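Local coordinates for protein interferon (Danio rerio, PDB 3PIV) that probably acts as a secreted type I interferon, an antiviral cytokine that would signal by binding a cell-surface cytokine receptor, at residues K53-T58 with D152-N157; H64-R69 with R142-H147. All coordinates share one frame; numbering follows the deposited sequence.

Contact 1 of 2, residues K53-T58 with D152-N157; sequences KFLVLT and DIIASN
The ring of F54 meets the CD1 methyl of I154 and, on one of its faces, carries the hydroxyl of T58. OG1 of T58 stands 3.4 Å above the ring plane, over its centre. CE2 of F54 comes to 3.9 Å from CD1 of I154, and this methyl reaches the ring obliquely. The two side chains cross at about a right angle. F54 has CG anti to the backbone N (chi1 180°), which leans the ring toward helix 134-158.

L55 makes the other half of the contact. Its CG lies 4.3 Å from CG2 of I154, so the two branches of I154 serve different partners. CD1 of L55 also lies 4.3 Å from CB of A155. The CA atoms of L55 and A155 are 8.0 Å apart. All four touching residues are buried and apolar.

The hydroxyl of T58 is held in place by its own helix. OG1 of T58 donates to O of F54 at 2.7 Å. N of T58 bonds the same oxygen from the opposite face of the carbonyl plane, so two donors grip it.

The segments run nearly antiparallel, at 153°, on helices 48-66 and 134-158, with their axes 10.8 Å apart. Y40 of helix 37-44 meets the F54 ring edge-to-face and also touches I154, while Y112 of helix 111-129 packs on F54 as well. D152 bridges to R11 and bonds T14, which ties helix 134-158 to helix 10-23.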
loop_
_atom_site.group_PDB
_atom_site.type_symbol
_atom_site.label_atom_id
_atom_site.label_comp_id
_atom_site.label_asym_id
_atom_site.label_seq_id
_atom_site.Cartn_x
_atom_site.Cartn_y
_atom_site.Cartn_z
ATOM N N LYS A 53 -3.038 -12.303 3.228
ATOM C CA LYS A 53 -3.203 -11.575 4.474
ATOM C C LYS A 53 -2.343 -10.332 4.426
ATOM O O LYS A 53 -2.766 -9.271 4.858
ATOM C CB LYS A 53 -2.777 -12.422 5.667
ATOM C CG LYS A 53 -3.673 -13.615 5.960
ATOM C CD LYS A 53 -3.301 -14.196 7.305
ATOM C CE LYS A 53 -3.854 -15.594 7.490
ATOM N NZ LYS A 53 -3.913 -15.925 8.952
ATOM N N PHE A 54 -1.127 -10.494 3.907
ATOM C CA PHE A 54 -0.174 -9.398 3.734
ATOM C C PHE A 54 -0.660 -8.347 2.739
ATOM O O PHE A 54 -0.392 -7.152 2.902
ATOM C CB PHE A 54 1.183 -9.930 3.256
ATOM C CG PHE A 54 2.212 -8.843 3.045
ATOM C CD1 PHE A 54 2.902 -8.308 4.121
ATOM C CD2 PHE A 54 2.456 -8.326 1.774
ATOM C CE1 PHE A 54 3.842 -7.290 3.940
ATOM C CE2 PHE A 54 3.406 -7.306 1.576
ATOM C CZ PHE A 54 4.098 -6.790 2.658
ATOM N N LEU A 55 -1.339 -8.789 1.684
ATOM C CA LEU A 55 -1.865 -7.841 0.715
ATOM C C LEU A 55 -2.980 -7.013 1.364
ATOM O O LEU A 55 -3.032 -5.801 1.186
ATOM C CB LEU A 55 -2.362 -8.543 -0.536
ATOM C CG LEU A 55 -1.258 -9.054 -1.456
ATOM C CD1 LEU A 55 -1.859 -9.919 -2.546
ATOM C CD2 LEU A 55 -0.461 -7.889 -2.060
ATOM N N VAL A 56 -3.840 -7.666 2.136
ATOM C CA VAL A 56 -4.916 -6.949 2.812
ATOM C C VAL A 56 -4.355 -5.947 3.800
ATOM O O VAL A 56 -4.781 -4.800 3.805
ATOM C CB VAL A 56 -5.889 -7.870 3.549
ATOM C CG1 VAL A 56 -6.894 -7.033 4.383
ATOM C CG2 VAL A 56 -6.619 -8.738 2.560
ATOM N N LEU A 57 -3.397 -6.379 4.620
ATOM C CA LEU A 57 -2.772 -5.500 5.600
ATOM C C LEU A 57 -2.176 -4.267 4.941
ATOM O O LEU A 57 -2.442 -3.146 5.367
ATOM C CB LEU A 57 -1.680 -6.235 6.390
ATOM C CG LEU A 57 -2.152 -7.237 7.443
ATOM C CD1 LEU A 57 -0.971 -7.978 7.973
ATOM C CD2 LEU A 57 -2.936 -6.536 8.580
ATOM N N THR A 58 -1.380 -4.483 3.898
ATOM C CA THR A 58 -0.711 -3.394 3.207
ATOM C C THR A 58 -1.685 -2.454 2.474
ATOM O O THR A 58 -1.549 -1.223 2.541
ATOM C CB THR A 58 0.384 -3.927 2.239
ATOM O OG1 THR A 58 1.167 -4.930 2.906
ATOM C CG2 THR A 58 1.290 -2.796 1.830
ATOM N N ASP A 152 2.268 -6.299 -6.648
ATOM C CA ASP A 152 1.852 -6.929 -7.897
ATOM C C ASP A 152 2.645 -8.214 -8.180
ATOM O O ASP A 152 2.122 -9.179 -8.738
ATOM C CB ASP A 152 2.024 -5.931 -9.045
ATOM C CG ASP A 152 1.625 -6.505 -10.381
ATOM O OD1 ASP A 152 0.405 -6.630 -10.643
ATOM O OD2 ASP A 152 2.532 -6.826 -11.173
ATOM N N ILE A 153 3.909 -8.219 -7.787
ATOM C CA ILE A 153 4.739 -9.401 -7.922
ATOM C C ILE A 153 4.202 -10.489 -7.005
ATOM O O ILE A 153 3.987 -11.618 -7.417
ATOM C CB ILE A 153 6.207 -9.095 -7.571
ATOM C CG1 ILE A 153 6.823 -8.171 -8.630
ATOM C CG2 ILE A 153 7.014 -10.382 -7.448
ATOM C CD1 ILE A 153 8.284 -7.869 -8.375
ATOM N N ILE A 154 3.971 -10.125 -5.756
ATOM C CA ILE A 154 3.405 -11.049 -4.782
ATOM C C ILE A 154 2.062 -11.610 -5.238
ATOM O O ILE A 154 1.794 -12.792 -5.053
ATOM C CB ILE A 154 3.251 -10.371 -3.416
ATOM C CG1 ILE A 154 4.641 -10.127 -2.805
ATOM C CG2 ILE A 154 2.359 -11.206 -2.499
ATOM C CD1 ILE A 154 4.624 -9.140 -1.658
ATOM N N ALA A 155 1.216 -10.770 -5.825
ATOM C CA ALA A 155 -0.068 -11.234 -6.316
ATOM C C ALA A 155 0.142 -12.210 -7.471
ATOM O O ALA A 155 -0.459 -13.282 -7.494
ATOM C CB ALA A 155 -0.951 -10.067 -6.748
ATOM N N SER A 156 0.997 -11.842 -8.422
ATOM C CA SER A 156 1.321 -12.745 -9.521
ATOM C C SER A 156 1.724 -14.090 -8.966
ATOM O O SER A 156 1.139 -15.111 -9.326
ATOM C CB SER A 156 2.468 -12.214 -10.391
ATOM O OG SER A 156 2.029 -11.179 -11.242
ATOM N N ASN A 157 2.741 -14.090 -8.102
ATOM C CA ASN A 157 3.299 -15.342 -7.590
ATOM C C ASN A 157 2.276 -16.088 -6.747
ATOM O O ASN A 157 2.274 -17.310 -6.701
ATOM C CB ASN A 157 4.574 -15.113 -6.776
ATOM C CG ASN A 157 5.702 -14.465 -7.581
ATOM O OD1 ASN A 157 5.797 -14.614 -8.806
ATOM N ND2 ASN A 157 6.577 -13.751 -6.878
#

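Contact 2 of 2, residues H64-R69 with R142-H147; sequences HLMDAR and RVVKSH
V144 has CG1 anti to its backbone N (chi1 166°), and this places the other methyl, CG2, before both L65 and M66. L65 is extended at its first torsion (chi1 -178°). At CG the branch CD1 turns aside, while CD2 carries on the extended line toward V144. CD2 of L65 lies 4.4 Å from CG2 of V144. M66 is folded at each of its torsions, so its chain curls and presents sulfur rather than its end methyl. SD of M66 lies 4.5 Å from the same CG2 of V144. One valine methyl therefore takes both partners.

The contact is light. It buries 86 Å² in all, and the nearest CA atoms, those of M66 and V144, are 9.3 Å apart. Other side chains pack around this buried patch. L21 touches M66 and V144, as does F85, while L123 and L127 pack on L65.

Helix 48-66 ends here. D67 leaves the helical path and is the centre of an inverse gamma turn. NE of R69 forms a salt bridge to OD1 of D67 at 3.2 Å. On helix 134-158, buried H147 lies beside Y40 and H119, which bond its ND1 and NE2.

Apolar residues from helices 48-66 and 134-158 meet those of helices 10-23, 79-101 and 111-129 here. This is the interior of a helical bundle, as expected for a type I interferon of the four-helix cytokine class.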
loop_
_atom_site.group_PDB
_atom_site.type_symbol
_atom_site.label_atom_id
_atom_site.label_comp_id
_atom_site.label_asym_id
_atom_site.label_seq_id
_atom_site.Cartn_x
_atom_site.Cartn_y
_atom_site.Cartn_z
ATOM N N HIS A 64 -5.162 4.059 4.580
ATOM C CA HIS A 64 -5.170 4.870 5.782
ATOM C C HIS A 64 -4.189 6.026 5.707
ATOM O O HIS A 64 -4.493 7.143 6.151
ATOM C CB HIS A 64 -4.912 3.986 6.997
ATOM C CG HIS A 64 -6.006 2.993 7.235
ATOM N ND1 HIS A 64 -5.812 1.808 7.905
ATOM C CD2 HIS A 64 -7.314 3.017 6.875
ATOM C CE1 HIS A 64 -6.958 1.143 7.961
ATOM N NE2 HIS A 64 -7.882 1.855 7.343
ATOM N N LEU A 65 -3.026 5.761 5.121
ATOM C CA LEU A 65 -1.986 6.780 4.976
ATOM C C LEU A 65 -2.458 7.909 4.073
ATOM O O LEU A 65 -2.203 9.091 4.346
ATOM C CB LEU A 65 -0.712 6.153 4.390
ATOM C CG LEU A 65 0.520 7.043 4.210
ATOM C CD1 LEU A 65 0.915 7.702 5.518
ATOM C CD2 LEU A 65 1.684 6.251 3.637
ATOM N N MET A 66 -3.154 7.544 2.997
ATOM C CA MET A 66 -3.464 8.487 1.915
ATOM C C MET A 66 -4.759 9.245 2.171
ATOM O O MET A 66 -5.017 10.265 1.545
ATOM C CB MET A 66 -3.541 7.755 0.568
ATOM C CG MET A 66 -2.182 7.211 0.082
ATOM S SD MET A 66 -1.006 8.507 -0.316
ATOM C CE MET A 66 -1.590 9.083 -1.907
ATOM N N ASP A 67 -5.568 8.724 3.090
ATOM C CA ASP A 67 -6.861 9.302 3.446
ATOM C C ASP A 67 -6.611 10.461 4.397
ATOM O O ASP A 67 -6.963 10.388 5.571
ATOM C CB ASP A 67 -7.723 8.220 4.127
ATOM C CG ASP A 67 -9.173 8.672 4.397
ATOM O OD1 ASP A 67 -9.626 9.673 3.803
ATOM O OD2 ASP A 67 -9.867 8.007 5.207
ATOM N N ALA A 68 -5.988 11.523 3.892
ATOM C CA ALA A 68 -5.492 12.597 4.751
ATOM C C ALA A 68 -5.658 13.983 4.127
ATOM O O ALA A 68 -4.786 14.834 4.245
ATOM C CB ALA A 68 -4.015 12.347 5.116
ATOM N N ARG A 69 -6.782 14.192 3.456
ATOM C CA ARG A 69 -7.082 15.468 2.830
ATOM C C ARG A 69 -6.828 16.646 3.777
ATOM O O ARG A 69 -6.298 17.669 3.374
ATOM C CB ARG A 69 -8.520 15.460 2.333
ATOM C CG ARG A 69 -9.380 14.358 2.986
ATOM C CD ARG A 69 -9.045 12.872 2.582
ATOM N NE ARG A 69 -10.256 12.241 2.058
ATOM C CZ ARG A 69 -10.614 12.253 0.772
ATOM N NH1 ARG A 69 -9.841 12.851 -0.153
ATOM N NH2 ARG A 69 -11.751 11.667 0.409
ATOM N N ARG A 142 6.013 8.553 -3.593
ATOM C CA ARG A 142 7.015 7.721 -4.266
ATOM C C ARG A 142 7.103 6.347 -3.588
ATOM O O ARG A 142 7.175 5.329 -4.270
ATOM C CB ARG A 142 8.384 8.396 -4.293
ATOM C CG ARG A 142 9.501 7.539 -4.957
ATOM C CD ARG A 142 9.122 7.099 -6.364
ATOM N NE ARG A 142 10.089 6.175 -6.970
ATOM C CZ ARG A 142 10.100 4.858 -6.768
ATOM N NH1 ARG A 142 9.205 4.298 -5.962
ATOM N NH2 ARG A 142 11.015 4.096 -7.363
ATOM N N VAL A 143 7.055 6.322 -2.254
ATOM C CA VAL A 143 7.111 5.069 -1.491
ATOM C C VAL A 143 5.928 4.148 -1.814
ATOM O O VAL A 143 6.107 2.955 -2.026
ATOM C CB VAL A 143 7.183 5.310 0.043
ATOM C CG1 VAL A 143 6.794 4.048 0.813
ATOM C CG2 VAL A 143 8.581 5.773 0.451
ATOM N N VAL A 144 4.727 4.718 -1.870
ATOM C CA VAL A 144 3.519 3.953 -2.182
ATOM C C VAL A 144 3.607 3.329 -3.577
ATOM O O VAL A 144 3.145 2.206 -3.796
ATOM C CB VAL A 144 2.260 4.833 -2.080
ATOM C CG1 VAL A 144 1.058 4.144 -2.718
ATOM C CG2 VAL A 144 1.974 5.155 -0.628
ATOM N N LYS A 145 4.195 4.065 -4.516
ATOM C CA LYS A 145 4.479 3.515 -5.844
ATOM C C LYS A 145 5.283 2.228 -5.716
ATOM O O LYS A 145 4.959 1.224 -6.336
ATOM C CB LYS A 145 5.237 4.515 -6.716
ATOM C CG LYS A 145 5.547 3.978 -8.131
ATOM C CD LYS A 145 6.393 4.954 -8.937
ATOM C CE LYS A 145 6.502 4.539 -10.397
ATOM N NZ LYS A 145 7.225 5.568 -11.193
ATOM N N SER A 146 6.329 2.255 -4.895
ATOM C CA SER A 146 7.123 1.050 -4.681
ATOM C C SER A 146 6.337 -0.112 -4.057
ATOM O O SER A 146 6.560 -1.262 -4.404
ATOM C CB SER A 146 8.386 1.352 -3.880
ATOM O OG SER A 146 9.394 1.847 -4.748
ATOM N N HIS A 147 5.424 0.176 -3.134
ATOM C CA HIS A 147 4.610 -0.893 -2.557
ATOM C C HIS A 147 3.757 -1.506 -3.655
ATOM O O HIS A 147 3.623 -2.728 -3.755
ATOM C CB HIS A 147 3.685 -0.352 -1.457
ATOM C CG HIS A 147 4.375 -0.082 -0.157
ATOM N ND1 HIS A 147 4.664 -1.074 0.753
ATOM C CD2 HIS A 147 4.829 1.073 0.385
ATOM C CE1 HIS A 147 5.278 -0.546 1.796
ATOM N NE2 HIS A 147 5.380 0.757 1.602
#

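How the contacts relate
Both contacts join helix 48-66 to helix 134-158. Their centres lie 16 Å apart. Contact 2 is nested along the chain inside the loop closed by contact 1: the order is 53-58, 64-69, 142-147, 152-157. The earlier segment of helix 48-66 meets the later part of helix 134-158, and the C-terminal end of helix 48-66 meets an earlier part, as in an antiparallel pair. The contacts also touch, with CG2 of T58 3.9 Å from ND1 of H147. They are two successive places along one helix pair. The residues between 69 and 142 include helices 79-101 and 111-129, which pack on the same pair. All four segments belong to the interferon alpha/beta domain.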